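Local coordinates for endonuclease V isoform X2 (Ciona intestinalis, PDB 6OZI), which probably cleaves inosine-containing nucleic acid strands with the help of metal ions, as an endonuclease V of the RNase H clan, at residues 80-83 with 84-87. The protein carries 1 engineered substitution. Residues are numbered along the deposited sequence; the frame is centred on the assembly and turned at random.
Sequences PYKS and SYLA. With nucleotides of chain C; nucleotides of chain D.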
ATOM      1  N   PRO A  80     -20.319  -1.768 -13.465  1.00 39.21           N
ATOM      2  CA  PRO A  80     -19.331  -1.023 -12.679  1.00 37.63           C
ATOM      3  C   PRO A  80     -19.900  -0.625 -11.331  1.00 35.51           C
ATOM      4  O   PRO A  80     -21.088  -0.781 -11.052  1.00 35.20           O
ATOM      5  CB  PRO A  80     -19.030   0.211 -13.534  1.00 39.41           C
ATOM      6  CG  PRO A  80     -19.661  -0.054 -14.874  1.00 41.67           C
ATOM      7  CD  PRO A  80     -20.784  -1.001 -14.633  1.00 41.43           C
ATOM      8  N   TYR A  81     -19.021  -0.096 -10.485  1.00 32.97           N
ATOM      9  CA  TYR A  81     -19.469   0.453  -9.216  1.00 31.45           C
ATOM     10  C   TYR A  81     -20.239   1.742  -9.455  1.00 31.12           C
ATOM     11  O   TYR A  81     -19.771   2.641 -10.161  1.00 32.08           O
ATOM     12  CB  TYR A  81     -18.300   0.732  -8.276  1.00 30.86           C
ATOM     13  CG  TYR A  81     -18.735   1.477  -7.027  1.00 29.91           C
ATOM     14  CD1 TYR A  81     -19.398   0.817  -5.999  1.00 28.72           C
ATOM     15  CD2 TYR A  81     -18.508   2.847  -6.890  1.00 29.64           C
ATOM     16  CE1 TYR A  81     -19.807   1.488  -4.864  1.00 27.82           C
ATOM     17  CE2 TYR A  81     -18.919   3.532  -5.760  1.00 29.17           C
ATOM     18  CZ  TYR A  81     -19.567   2.846  -4.744  1.00 28.21           C
ATOM     19  OH  TYR A  81     -19.976   3.513  -3.606  1.00 26.64           O
ATOM     20  N   LYS A  82     -21.427   1.814  -8.868  1.00 30.93           N
ATOM     21  CA  LYS A  82     -22.243   3.019  -8.835  1.00 30.34           C
ATOM     22  C   LYS A  82     -22.860   3.077  -7.450  1.00 27.42           C
ATOM     23  O   LYS A  82     -23.492   2.104  -7.030  1.00 27.98           O
ATOM     24  CB  LYS A  82     -23.326   2.972  -9.916  1.00 31.02           C
ATOM     25  CG  LYS A  82     -24.294   4.129  -9.918  1.00 33.12           C
ATOM     26  CD  LYS A  82     -23.651   5.372 -10.486  1.00 35.91           C
ATOM     27  CE  LYS A  82     -24.687   6.437 -10.805  1.00 37.77           C
ATOM     28  NZ  LYS A  82     -24.031   7.682 -11.294  1.00 38.59           N
ATOM     29  N   SER A  83     -22.637   4.172  -6.722  1.00 26.24           N
ATOM     30  CA  SER A  83     -23.149   4.253  -5.360  1.00 26.45           C
ATOM     31  C   SER A  83     -24.667   4.116  -5.372  1.00 25.16           C
ATOM     32  O   SER A  83     -25.345   4.622  -6.272  1.00 25.57           O
ATOM     33  CB  SER A  83     -22.730   5.563  -4.687  1.00 28.44           C
ATOM     34  OG  SER A  83     -23.258   6.682  -5.368  1.00 32.15           O
ATOM     35  N   SER A  84     -25.187   3.411  -4.371  1.00 24.49           N
ATOM     36  CA  SER A  84     -26.574   2.986  -4.181  1.00 25.75           C
ATOM     37  C   SER A  84     -26.912   1.745  -5.006  1.00 27.29           C
ATOM     38  O   SER A  84     -28.034   1.230  -4.864  1.00 28.53           O
ATOM     39  CB  SER A  84     -27.600   4.087  -4.499  1.00 25.80           C
ATOM     40  OG  SER A  84     -27.472   5.167  -3.594  1.00 25.65           O
ATOM     41  N   TYR A  85     -25.981   1.209  -5.811  1.00 26.20           N
ATOM     42  CA  TYR A  85     -26.250   0.056  -6.669  1.00 26.30           C
ATOM     43  C   TYR A  85     -25.144  -0.998  -6.590  1.00 27.59           C
ATOM     44  O   TYR A  85     -24.962  -1.780  -7.527  1.00 29.27           O
ATOM     45  CB  TYR A  85     -26.458   0.502  -8.118  1.00 26.23           C
ATOM     46  CG  TYR A  85     -27.552   1.533  -8.245  1.00 27.02           C
ATOM     47  CD1 TYR A  85     -28.884   1.154  -8.295  1.00 27.88           C
ATOM     48  CD2 TYR A  85     -27.253   2.893  -8.290  1.00 26.55           C
ATOM     49  CE1 TYR A  85     -29.892   2.101  -8.394  1.00 28.70           C
ATOM     50  CE2 TYR A  85     -28.257   3.849  -8.389  1.00 25.86           C
ATOM     51  CZ  TYR A  85     -29.568   3.448  -8.435  1.00 27.11           C
ATOM     52  OH  TYR A  85     -30.570   4.383  -8.536  1.00 27.82           O
ATOM     53  N   LEU A  86     -24.417  -1.040  -5.468  1.00 26.11           N
ATOM     54  CA  LEU A  86     -23.330  -2.002  -5.291  1.00 26.84           C
ATOM     55  C   LEU A  86     -23.832  -3.440  -5.383  1.00 27.78           C
ATOM     56  O   LEU A  86     -23.107  -4.341  -5.858  1.00 26.57           O
ATOM     57  CB  LEU A  86     -22.655  -1.747  -3.936  1.00 25.22           C
ATOM     58  CG  LEU A  86     -21.537  -2.670  -3.455  1.00 25.31           C
ATOM     59  CD1 LEU A  86     -20.364  -2.641  -4.436  1.00 26.69           C
ATOM     60  CD2 LEU A  86     -21.078  -2.284  -2.053  1.00 22.12           C
ATOM     61  N   ALA A  87     -25.071  -3.665  -4.931  1.00 26.80           N
ATOM     62  CA  ALA A  87     -25.622  -5.012  -4.864  1.00 25.25           C
ATOM     63  C   ALA A  87     -25.629  -5.669  -6.232  1.00 26.87           C
ATOM     64  O   ALA A  87     -25.254  -6.835  -6.372  1.00 30.54           O
ATOM     65  CB  ALA A  87     -27.032  -4.970  -4.281  1.00 24.85           C
TER
ATOM     66  P     A C   6     -16.752   1.793   1.532  1.00 25.22           P
ATOM     67  OP1   A C   6     -16.421   0.927   2.691  1.00 24.49           O
ATOM     68  OP2   A C   6     -15.885   2.952   1.193  1.00 25.80           O
ATOM     69  O5'   A C   6     -16.846   0.838   0.262  1.00 26.22           O
ATOM     70  C5'   A C   6     -17.503  -0.419   0.340  1.00 25.64           C
ATOM     71  C4'   A C   6     -17.354  -1.176  -0.951  1.00 25.85           C
ATOM     72  O4'   A C   6     -17.959  -0.410  -2.020  1.00 25.68           O
ATOM     73  C3'   A C   6     -15.922  -1.386  -1.403  1.00 26.48           C
ATOM     74  O3'   A C   6     -15.340  -2.532  -0.815  1.00 26.38           O
ATOM     75  C2'   A C   6     -16.039  -1.471  -2.919  1.00 29.12           C
ATOM     76  O2'   A C   6     -16.455  -2.767  -3.322  1.00 31.44           O
ATOM     77  C1'   A C   6     -17.182  -0.507  -3.190  1.00 27.33           C
ATOM     78  N9    A C   6     -16.756   0.852  -3.571  1.00 27.52           N
ATOM     79  C8    A C   6     -16.968   2.013  -2.864  1.00 25.78           C
ATOM     80  N7    A C   6     -16.531   3.089  -3.469  1.00 26.69           N
ATOM     81  C5    A C   6     -16.013   2.607  -4.663  1.00 27.56           C
ATOM     82  C6    A C   6     -15.404   3.246  -5.761  1.00 29.25           C
ATOM     83  N6    A C   6     -15.202   4.567  -5.836  1.00 29.07           N
ATOM     84  N1    A C   6     -15.008   2.470  -6.797  1.00 29.81           N
ATOM     85  C2    A C   6     -15.206   1.148  -6.727  1.00 29.46           C
ATOM     86  N3    A C   6     -15.769   0.435  -5.754  1.00 29.25           N
ATOM     87  C4    A C   6     -16.157   1.233  -4.744  1.00 27.96           C
ATOM     88  P    DI C   5     -19.537   6.545  -1.829  1.00 26.98           P
ATOM     89  OP1  DI C   5     -18.405   7.380  -1.298  1.00 28.32           O
ATOM     90  OP2  DI C   5     -19.268   6.052  -3.230  1.00 27.07           O
ATOM     91  O5'  DI C   5     -19.893   5.314  -0.792  1.00 27.31           O
ATOM     92  C5'  DI C   5     -19.667   5.458   0.588  1.00 25.36           C
ATOM     93  C4'  DI C   5     -19.715   4.094   1.255  1.00 23.48           C
ATOM     94  O4'  DI C   5     -21.211   3.502   1.065  1.00 23.70           O
ATOM     95  C3'  DI C   5     -18.874   3.238   0.705  1.00 23.66           C
ATOM     96  O3'  DI C   5     -18.250   2.341   1.732  1.00 24.02           O
ATOM     97  C2'  DI C   5     -19.715   2.359  -0.253  1.00 22.14           C
ATOM     98  C1'  DI C   5     -21.122   2.387   0.377  1.00 22.73           C
ATOM     99  N9   DI C   5     -22.117   2.349  -0.707  1.00 24.08           N
ATOM    100  C8   DI C   5     -22.413   3.064  -1.804  1.00 25.24           C
ATOM    101  N7   DI C   5     -23.467   2.460  -2.393  1.00 24.03           N
ATOM    102  C5   DI C   5     -23.802   1.402  -1.672  1.00 23.97           C
ATOM    103  C6   DI C   5     -24.898   0.351  -1.843  1.00 26.24           C
ATOM    104  O6   DI C   5     -25.643   0.389  -2.761  1.00 28.07           O
ATOM    105  N1   DI C   5     -25.016  -0.697  -0.891  1.00 25.73           N
ATOM    106  C2   DI C   5     -24.114  -0.769   0.220  1.00 24.41           C
ATOM    107  N3   DI C   5     -23.071   0.229   0.374  1.00 22.21           N
ATOM    108  C4   DI C   5     -22.951   1.325  -0.618  1.00 22.76           C
TER
ATOM    109  P    DA D  20     -20.416  10.154 -18.355  1.00 39.40           P
ATOM    110  OP1  DA D  20     -19.094   9.965 -18.991  1.00 38.52           O
ATOM    111  OP2  DA D  20     -21.372  11.131 -18.927  1.00 40.68           O
ATOM    112  O5'  DA D  20     -21.178   8.747 -18.263  1.00 43.58           O
ATOM    113  C5'  DA D  20     -21.628   8.085 -19.434  1.00 46.42           C
ATOM    114  C4'  DA D  20     -22.248   6.749 -19.073  1.00 49.39           C
ATOM    115  O4'  DA D  20     -21.431   6.112 -18.061  1.00 49.29           O
ATOM    116  C3'  DA D  20     -23.638   6.835 -18.454  1.00 50.18           C
ATOM    117  O3'  DA D  20     -24.645   6.828 -19.476  1.00 50.57           O
ATOM    118  C2'  DA D  20     -23.704   5.559 -17.619  1.00 52.61           C
ATOM    119  C1'  DA D  20     -22.248   5.338 -17.199  1.00 51.34           C
ATOM    120  N9   DA D  20     -21.984   5.716 -15.812  1.00 49.56           N
ATOM    121  C8   DA D  20     -22.749   6.528 -15.018  1.00 47.91           C
ATOM    122  N7   DA D  20     -22.279   6.679 -13.801  1.00 47.40           N
ATOM    123  C5   DA D  20     -21.128   5.905 -13.792  1.00 48.47           C
ATOM    124  C6   DA D  20     -20.162   5.645 -12.794  1.00 47.66           C
ATOM    125  N6   DA D  20     -20.218   6.159 -11.560  1.00 44.69           N
ATOM    126  N1   DA D  20     -19.132   4.831 -13.120  1.00 50.20           N
ATOM    127  C2   DA D  20     -19.079   4.318 -14.358  1.00 51.65           C
ATOM    128  N3   DA D  20     -19.923   4.489 -15.374  1.00 51.64           N
ATOM    129  C4   DA D  20     -20.932   5.304 -15.025  1.00 50.11           C
TER
HETATM  130  O   HOH W   1     -22.396  -1.056  -8.549  1.00 24.50           O
HETATM  131  O   HOH W   2     -25.604   7.148  -3.968  1.00 32.90           O
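Y81 and L86 meet at the edge of the Y81 ring, where L86 CD1 lies in the ring plane, 3.9 Å from Y81 CD1. The adenine of nucleotide 6 of chain C lies nearly parallel to the ring, its C4 over the centre of one face. S83 N sits over the rim of the opposite face. Y81 CG is anti to the backbone N (chi1 172°), which swings the ring against the adenine and lets Y81 OH donate to OP2 of DI5 of chain C at 2.7 Å. With an alanine here, the adenine would probably lose the ring covering its face, and the phosphate this hydrogen bond. K82 to Y85 form a type II turn, closed by Y85 N to K82 O at 2.9 Å. The backbone here holds the inosine base: S84 N, within the turn, bonds N7 of DI5 at 2.8 Å (174°), and L86 N, just past it, makes a longer bond to O6. K82 CG packs obliquely against the Y85 ring, while K82 NZ bonds N7 of DA20 of chain D and a cytosine O2. Y85 OH bonds N13 of helix 6-19, and L86 packs on A128 of helix 128-136. The turn links the loop after strand 67-76 to the start of helix 86-104.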